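Local coordinates for protein lasso peptide isopeptidase AtxE2 (PDB 5TXE) that hydrolyses the isopeptide bond of the lasso peptides astexin-2 and astexin-3, turning these threaded substrates into linear peptides, at residues T139-L144 with A156-E161; R430-I435 with A460-L465. The protein carries 1 engineered substitution. One frame throughout, in Å; residues are numbered along the deposited sequence.

Contact 1 and contact 2 lie on opposite sides of the chain's centre, their centres about 47 Å apart and their nearest atoms about 34 Å apart. Along the chain, contact 1 closes before contact 2 opens. Contact 1 joins strands 140-147 and 150-157, neighbours in a four-stranded antiparallel sheet, consistent with one blade of the beta-propeller known from the prolyl oligopeptidase family. Contact 2 joins strands 431-436 and 463-467 in the eight-stranded mixed sheet of the alpha/beta-hydrolase part, which holds Ala527, the engineered replacement of the nucleophile, and the inferred charge-relay residues. The two pairs thus sample both architectures of the enzyme: a local hairpin in one, and a helix-spanned parallel pair near Tyr438 in the other.

Contact 1: T139-L144 with A156-E161; sequences THLAYL and ASVKGE
Val158 stands across Leu141 at about a right angle, its CG1 4.0 Å from Leu141 CG, where the hairpin of strands 140-147 and 150-157 opens at its base. The same methyl presses on the Thr139 carbonyl, Val158 CG1 lying 3.3 Å from Thr139 O. Thr139 O also accepts Val158 N at 3.1 Å, the donor lying 36° above the carbonyl plane. An alanine in place of Val158 would probably loosen this corner, losing the methyls that pack on Leu141, the Thr139 carbonyl and Trp134. On the same face as Leu141, the Tyr143 ring offers its edge to Ala156 CB, which lies in the ring plane 3.9 Å from CE1; the hydroxyl is held by Asp103. On the other face the His140 imidazole is turned (chi2 84°) so that CD2 leans over the strand, 3.9 Å from Ser157 CA, while ND1 shares a 2.8 Å hydrogen bond with Thr139 OG1. Leu141 and Ala156 exchange two in-plane N-H...O bonds, 3.0 Å from Leu141 N to Ala156 O and 2.9 Å from Ala156 N to Leu141 O. Main-chain bonds therefore hold this hairpin together, with Leu141, Ala156 and Tyr143 on one face and the His140-Ser157 pair on the other.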
ATOM      1  N   THR A 139     -26.159  -5.038 -18.147  1.00 34.73           N
ATOM      2  CA  THR A 139     -26.684  -6.308 -17.612  1.00 43.30           C
ATOM      3  C   THR A 139     -25.604  -7.323 -17.164  1.00 42.74           C
ATOM      4  O   THR A 139     -25.926  -8.266 -16.473  1.00 37.79           O
ATOM      5  CB  THR A 139     -27.576  -7.053 -18.643  1.00 43.20           C
ATOM      6  OG1 THR A 139     -26.820  -7.283 -19.826  1.00 40.23           O
ATOM      7  CG2 THR A 139     -28.857  -6.261 -18.981  1.00 47.47           C
ATOM      8  N   HIS A 140     -24.360  -7.170 -17.602  1.00 41.94           N
ATOM      9  CA  HIS A 140     -23.323  -8.117 -17.220  1.00 41.24           C
ATOM     10  C   HIS A 140     -22.049  -7.379 -16.850  1.00 43.77           C
ATOM     11  O   HIS A 140     -21.859  -6.229 -17.253  1.00 35.89           O
ATOM     12  CB  HIS A 140     -23.010  -9.044 -18.363  1.00 40.23           C
ATOM     13  CG  HIS A 140     -24.140  -9.945 -18.695  1.00 59.17           C
ATOM     14  ND1 HIS A 140     -25.180  -9.563 -19.520  1.00 61.06           N
ATOM     15  CD2 HIS A 140     -24.430 -11.196 -18.263  1.00 59.29           C
ATOM     16  CE1 HIS A 140     -26.047 -10.556 -19.603  1.00 65.00           C
ATOM     17  NE2 HIS A 140     -25.613 -11.559 -18.854  1.00 66.16           N
ATOM     18  N   LEU A 141     -21.229  -8.048 -16.052  1.00 34.53           N
ATOM     19  CA  LEU A 141     -19.945  -7.608 -15.685  1.00 32.68           C
ATOM     20  C   LEU A 141     -18.947  -8.556 -16.293  1.00 29.93           C
ATOM     21  O   LEU A 141     -19.202  -9.736 -16.404  1.00 32.99           O
ATOM     22  CB  LEU A 141     -19.818  -7.624 -14.164  1.00 34.84           C
ATOM     23  CG  LEU A 141     -20.730  -6.765 -13.312  1.00 34.40           C
ATOM     24  CD1 LEU A 141     -20.387  -6.907 -11.833  1.00 35.19           C
ATOM     25  CD2 LEU A 141     -20.556  -5.318 -13.703  1.00 34.56           C
ATOM     26  N   ALA A 142     -17.796  -8.021 -16.687  1.00 30.42           N
ATOM     27  CA  ALA A 142     -16.604  -8.815 -16.999  1.00 28.52           C
ATOM     28  C   ALA A 142     -15.454  -8.322 -16.097  1.00 31.64           C
ATOM     29  O   ALA A 142     -15.352  -7.126 -15.819  1.00 26.21           O
ATOM     30  CB  ALA A 142     -16.207  -8.658 -18.430  1.00 28.98           C
ATOM     31  N   TYR A 143     -14.612  -9.252 -15.645  1.00 32.56           N
ATOM     32  CA  TYR A 143     -13.575  -8.938 -14.661  1.00 30.20           C
ATOM     33  C   TYR A 143     -12.624 -10.094 -14.625  1.00 31.91           C
ATOM     34  O   TYR A 143     -12.959 -11.215 -15.054  1.00 30.00           O
ATOM     35  CB  TYR A 143     -14.175  -8.699 -13.278  1.00 32.30           C
ATOM     36  CG  TYR A 143     -15.022  -9.844 -12.765  1.00 35.70           C
ATOM     37  CD1 TYR A 143     -16.342  -9.947 -13.130  1.00 37.60           C
ATOM     38  CD2 TYR A 143     -14.501 -10.843 -11.923  1.00 37.93           C
ATOM     39  CE1 TYR A 143     -17.134 -10.994 -12.694  1.00 40.00           C
ATOM     40  CE2 TYR A 143     -15.294 -11.916 -11.505  1.00 37.16           C
ATOM     41  CZ  TYR A 143     -16.608 -11.979 -11.904  1.00 38.22           C
ATOM     42  OH  TYR A 143     -17.447 -12.984 -11.539  1.00 39.86           O
ATOM     43  N   LEU A 144     -11.415  -9.827 -14.151  1.00 28.10           N
ATOM     44  CA  LEU A 144     -10.410 -10.866 -13.955  1.00 27.25           C
ATOM     45  C   LEU A 144     -10.616 -11.632 -12.640  1.00 24.52           C
ATOM     46  O   LEU A 144     -11.064 -11.064 -11.652  1.00 25.05           O
ATOM     47  CB  LEU A 144      -9.013 -10.240 -13.908  1.00 27.56           C
ATOM     48  CG  LEU A 144      -8.645  -9.356 -15.102  1.00 26.96           C
ATOM     49  CD1 LEU A 144      -7.252  -8.805 -14.878  1.00 27.08           C
ATOM     50  CD2 LEU A 144      -8.728 -10.143 -16.383  1.00 26.53           C
ATOM     51  N   ALA A 156     -20.430 -12.119 -15.250  1.00 31.05           N
ATOM     52  CA  ALA A 156     -21.453 -12.295 -14.238  1.00 32.76           C
ATOM     53  C   ALA A 156     -22.753 -11.551 -14.624  1.00 41.28           C
ATOM     54  O   ALA A 156     -22.703 -10.431 -15.108  1.00 49.55           O
ATOM     55  CB  ALA A 156     -20.978 -11.775 -12.897  1.00 27.66           C
ATOM     56  N   SER A 157     -23.908 -12.143 -14.313  1.00 46.82           N
ATOM     57  CA  SER A 157     -25.197 -11.458 -14.451  1.00 49.32           C
ATOM     58  C   SER A 157     -25.430 -10.550 -13.269  1.00 45.73           C
ATOM     59  O   SER A 157     -25.187 -10.929 -12.132  1.00 54.53           O
ATOM     60  CB  SER A 157     -26.334 -12.472 -14.595  1.00 56.05           C
ATOM     61  OG  SER A 157     -27.593 -11.845 -14.608  1.00 62.07           O
ATOM     62  N   VAL A 158     -25.905  -9.332 -13.512  1.00 46.49           N
ATOM     63  CA  VAL A 158     -25.959  -8.325 -12.439  1.00 51.27           C
ATOM     64  C   VAL A 158     -27.129  -8.410 -11.463  1.00 59.20           C
ATOM     65  O   VAL A 158     -27.085  -7.745 -10.415  1.00 59.27           O
ATOM     66  CB  VAL A 158     -25.917  -6.870 -12.951  1.00 52.44           C
ATOM     67  CG1 VAL A 158     -24.695  -6.630 -13.837  1.00 54.77           C
ATOM     68  CG2 VAL A 158     -27.223  -6.505 -13.659  1.00 55.82           C
ATOM     69  N   LYS A 159     -28.151  -9.219 -11.709  1.00 60.35           N
ATOM     70  CA  LYS A 159     -29.148  -9.367 -10.628  1.00 71.90           C
ATOM     71  C   LYS A 159     -28.850 -10.606  -9.741  1.00 73.35           C
ATOM     72  O   LYS A 159     -29.612 -10.886  -8.808  1.00 71.89           O
ATOM     73  CB  LYS A 159     -30.610  -9.304 -11.128  1.00 76.05           C
ATOM     74  CG  LYS A 159     -31.260  -7.904 -11.083  1.00 82.35           C
ATOM     75  CD  LYS A 159     -32.359  -7.713 -12.143  1.00 83.49           C
ATOM     76  CE  LYS A 159     -32.465  -6.240 -12.595  1.00 90.92           C
ATOM     77  NZ  LYS A 159     -33.777  -5.887 -13.233  1.00 90.38           N
ATOM     78  N   GLY A 160     -27.739 -11.315 -10.015  1.00 74.93           N
ATOM     79  CA  GLY A 160     -27.248 -12.378  -9.129  1.00 70.98           C
ATOM     80  C   GLY A 160     -27.273 -13.791  -9.619  1.00 66.36           C
ATOM     81  O   GLY A 160     -26.927 -14.709  -8.880  1.00 80.11           O
ATOM     82  N   GLU A 161     -27.640 -13.978 -10.870  1.00 62.01           N
ATOM     83  CA  GLU A 161     -28.052 -15.293 -11.323  1.00 68.88           C
ATOM     84  C   GLU A 161     -26.889 -16.203 -11.608  1.00 75.15           C
ATOM     85  O   GLU A 161     -27.100 -17.392 -11.840  1.00 87.42           O
ATOM     86  CB  GLU A 161     -28.977 -15.222 -12.570  1.00 72.81           C
ATOM     87  CG  GLU A 161     -29.120 -13.899 -13.316  1.00 69.05           C
ATOM     88  CD  GLU A 161     -30.081 -12.929 -12.646  1.00 70.32           C
ATOM     89  OE1 GLU A 161     -30.555 -13.277 -11.543  1.00 71.09           O
ATOM     90  OE2 GLU A 161     -30.392 -11.857 -13.237  1.00 76.87           O
TER

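Contact 2: R430-I435 with A460-L465; sequences RLPLVI and AGFAVL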
ATOM      1  N   ARG A 430       1.177   6.873  32.963  1.00 52.92           N
ATOM      2  CA  ARG A 430       2.269   6.806  31.962  1.00 53.33           C
ATOM      3  C   ARG A 430       2.353   5.440  31.308  1.00 49.00           C
ATOM      4  O   ARG A 430       2.682   4.478  31.969  1.00 46.46           O
ATOM      5  CB  ARG A 430       3.612   7.064  32.565  1.00 51.24           C
ATOM      6  CG  ARG A 430       4.002   8.511  32.551  1.00 58.06           C
ATOM      7  CD  ARG A 430       5.459   8.702  32.938  1.00 66.42           C
ATOM      8  NE  ARG A 430       5.677  10.107  33.204  1.00 72.81           N
ATOM      9  CZ  ARG A 430       5.936  11.043  32.289  1.00 77.27           C
ATOM     10  NH1 ARG A 430       6.046  10.779  30.989  1.00 73.70           N
ATOM     11  NH2 ARG A 430       6.080  12.287  32.694  1.00 83.00           N
ATOM     12  N   LEU A 431       2.076   5.359  30.011  1.00 44.46           N
ATOM     13  CA  LEU A 431       2.001   4.060  29.283  1.00 42.77           C
ATOM     14  C   LEU A 431       3.281   3.654  28.524  1.00 36.79           C
ATOM     15  O   LEU A 431       4.047   4.491  28.129  1.00 36.41           O
ATOM     16  CB  LEU A 431       0.891   4.122  28.264  1.00 40.96           C
ATOM     17  CG  LEU A 431      -0.499   4.314  28.867  1.00 45.21           C
ATOM     18  CD1 LEU A 431      -1.440   4.675  27.757  1.00 43.25           C
ATOM     19  CD2 LEU A 431      -1.021   3.070  29.584  1.00 43.35           C
ATOM     20  N   PRO A 432       3.491   2.348  28.317  1.00 33.85           N
ATOM     21  CA  PRO A 432       4.470   1.957  27.295  1.00 30.77           C
ATOM     22  C   PRO A 432       3.919   2.317  25.916  1.00 27.99           C
ATOM     23  O   PRO A 432       2.711   2.411  25.708  1.00 29.80           O
ATOM     24  CB  PRO A 432       4.593   0.457  27.494  1.00 34.04           C
ATOM     25  CG  PRO A 432       3.231   0.034  27.970  1.00 33.65           C
ATOM     26  CD  PRO A 432       2.767   1.190  28.872  1.00 32.95           C
ATOM     27  N   LEU A 433       4.812   2.615  25.008  1.00 27.92           N
ATOM     28  CA  LEU A 433       4.463   3.057  23.699  1.00 26.15           C
ATOM     29  C   LEU A 433       4.959   2.092  22.634  1.00 28.80           C
ATOM     30  O   LEU A 433       6.113   1.610  22.685  1.00 29.52           O
ATOM     31  CB  LEU A 433       5.148   4.390  23.476  1.00 28.62           C
ATOM     32  CG  LEU A 433       4.956   5.048  22.095  1.00 28.43           C
ATOM     33  CD1 LEU A 433       3.535   5.396  21.769  1.00 30.13           C
ATOM     34  CD2 LEU A 433       5.815   6.289  21.967  1.00 27.27           C
ATOM     35  N   VAL A 434       4.134   1.881  21.621  1.00 27.44           N
ATOM     36  CA  VAL A 434       4.563   1.140  20.431  1.00 26.91           C
ATOM     37  C   VAL A 434       4.343   2.020  19.211  1.00 26.92           C
ATOM     38  O   VAL A 434       3.264   2.600  19.027  1.00 27.53           O
ATOM     39  CB  VAL A 434       3.767  -0.167  20.274  1.00 25.72           C
ATOM     40  CG1 VAL A 434       4.094  -0.821  18.941  1.00 27.16           C
ATOM     41  CG2 VAL A 434       4.067  -1.087  21.445  1.00 25.73           C
ATOM     42  N   ILE A 435       5.359   2.105  18.369  1.00 26.76           N
ATOM     43  CA  ILE A 435       5.312   2.917  17.151  1.00 26.92           C
ATOM     44  C   ILE A 435       5.084   2.009  15.936  1.00 25.59           C
ATOM     45  O   ILE A 435       5.826   1.030  15.743  1.00 23.86           O
ATOM     46  CB  ILE A 435       6.599   3.706  16.985  1.00 27.32           C
ATOM     47  CG1 ILE A 435       6.820   4.615  18.202  1.00 29.63           C
ATOM     48  CG2 ILE A 435       6.527   4.525  15.746  1.00 28.47           C
ATOM     49  CD1 ILE A 435       8.212   5.205  18.264  1.00 30.92           C
ATOM     50  N   ALA A 460      -4.580  -3.796  24.326  1.00 35.57           N
ATOM     51  CA  ALA A 460      -3.725  -4.491  25.275  1.00 32.13           C
ATOM     52  C   ALA A 460      -3.026  -3.597  26.258  1.00 34.34           C
ATOM     53  O   ALA A 460      -2.176  -4.097  27.004  1.00 33.75           O
ATOM     54  CB  ALA A 460      -2.670  -5.277  24.517  1.00 33.25           C
ATOM     55  N   GLY A 461      -3.276  -2.284  26.233  1.00 31.19           N
ATOM     56  CA  GLY A 461      -2.702  -1.396  27.241  1.00 27.18           C
ATOM     57  C   GLY A 461      -1.548  -0.528  26.788  1.00 29.84           C
ATOM     58  O   GLY A 461      -0.914   0.120  27.595  1.00 33.13           O
ATOM     59  N   PHE A 462      -1.246  -0.517  25.492  1.00 30.91           N
ATOM     60  CA  PHE A 462      -0.196   0.344  24.965  1.00 27.38           C
ATOM     61  C   PHE A 462      -0.768   1.638  24.423  1.00 27.86           C
ATOM     62  O   PHE A 462      -1.894   1.663  23.924  1.00 29.36           O
ATOM     63  CB  PHE A 462       0.536  -0.349  23.818  1.00 28.06           C
ATOM     64  CG  PHE A 462       1.289  -1.552  24.239  1.00 25.79           C
ATOM     65  CD1 PHE A 462       2.554  -1.425  24.751  1.00 27.46           C
ATOM     66  CD2 PHE A 462       0.724  -2.799  24.121  1.00 25.94           C
ATOM     67  CE1 PHE A 462       3.249  -2.539  25.154  1.00 28.33           C
ATOM     68  CE2 PHE A 462       1.407  -3.934  24.511  1.00 24.98           C
ATOM     69  CZ  PHE A 462       2.661  -3.812  25.019  1.00 28.21           C
ATOM     70  N   ALA A 463       0.017   2.713  24.536  1.00 26.71           N
ATOM     71  CA  ALA A 463      -0.159   3.864  23.668  1.00 28.35           C
ATOM     72  C   ALA A 463       0.460   3.454  22.359  1.00 29.68           C
ATOM     73  O   ALA A 463       1.519   2.795  22.355  1.00 27.11           O
ATOM     74  CB  ALA A 463       0.588   5.084  24.190  1.00 28.02           C
ATOM     75  N   VAL A 464      -0.197   3.821  21.272  1.00 29.07           N
ATOM     76  CA  VAL A 464       0.298   3.497  19.949  1.00 30.33           C
ATOM     77  C   VAL A 464       0.414   4.794  19.148  1.00 28.83           C
ATOM     78  O   VAL A 464      -0.516   5.596  19.103  1.00 30.28           O
ATOM     79  CB  VAL A 464      -0.639   2.543  19.188  1.00 27.57           C
ATOM     80  CG1 VAL A 464      -0.022   2.174  17.852  1.00 28.44           C
ATOM     81  CG2 VAL A 464      -0.893   1.311  19.989  1.00 31.59           C
ATOM     82  N   LEU A 465       1.580   5.000  18.590  1.00 26.43           N
ATOM     83  CA  LEU A 465       1.809   6.078  17.695  1.00 28.17           C
ATOM     84  C   LEU A 465       1.776   5.515  16.300  1.00 29.92           C
ATOM     85  O   LEU A 465       2.671   4.784  15.894  1.00 30.31           O
ATOM     86  CB  LEU A 465       3.145   6.731  17.987  1.00 29.67           C
ATOM     87  CG  LEU A 465       3.548   7.877  17.072  1.00 31.45           C
ATOM     88  CD1 LEU A 465       2.638   9.062  17.197  1.00 31.37           C
ATOM     89  CD2 LEU A 465       4.970   8.287  17.428  1.00 32.69           C
TER
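The Phe462 ring sits at the entry to the second strand, and Pro432 CG and Val434 CG2 approach it obliquely. It belongs to a beta-alpha-beta unit of the alpha/beta-hydrolase fold: strand 431-436, helix 454-459 and the parallel strand 463-467. The proline crosses the Phe462 side chain at about a right angle, Pro432 CG 3.6 Å from Phe462 CD1, and Val434 CG2 makes an off-centre CH-pi contact 4.1 Å from the ring centroid. Leu457, Phe657 and Met662 also touch the ring, so it lies between the sheet and helices 454-459 and 643-662. Helix 454-459 ends in a Schellman motif at Gly461, whose positive phi (105°) turns the chain into the sheet. On the face turned from Phe462, Leu433 swings its CG anti to the backbone N (chi1 178°), bringing CD1 3.8 Å from Ala463 CB and 4.0 Å from Leu465 CB. Ile435 and Leu465 run side by side, and the Ile435 side chain is about 8 Å from that of the catalytically important Tyr438. Ala463 N opens the pairing by bonding to Pro432 O, nearly along the C=O axis. Val434 N then gives to Ala463 O at 2.9 Å, and Val434 O takes Leu465 N at 3.0 Å.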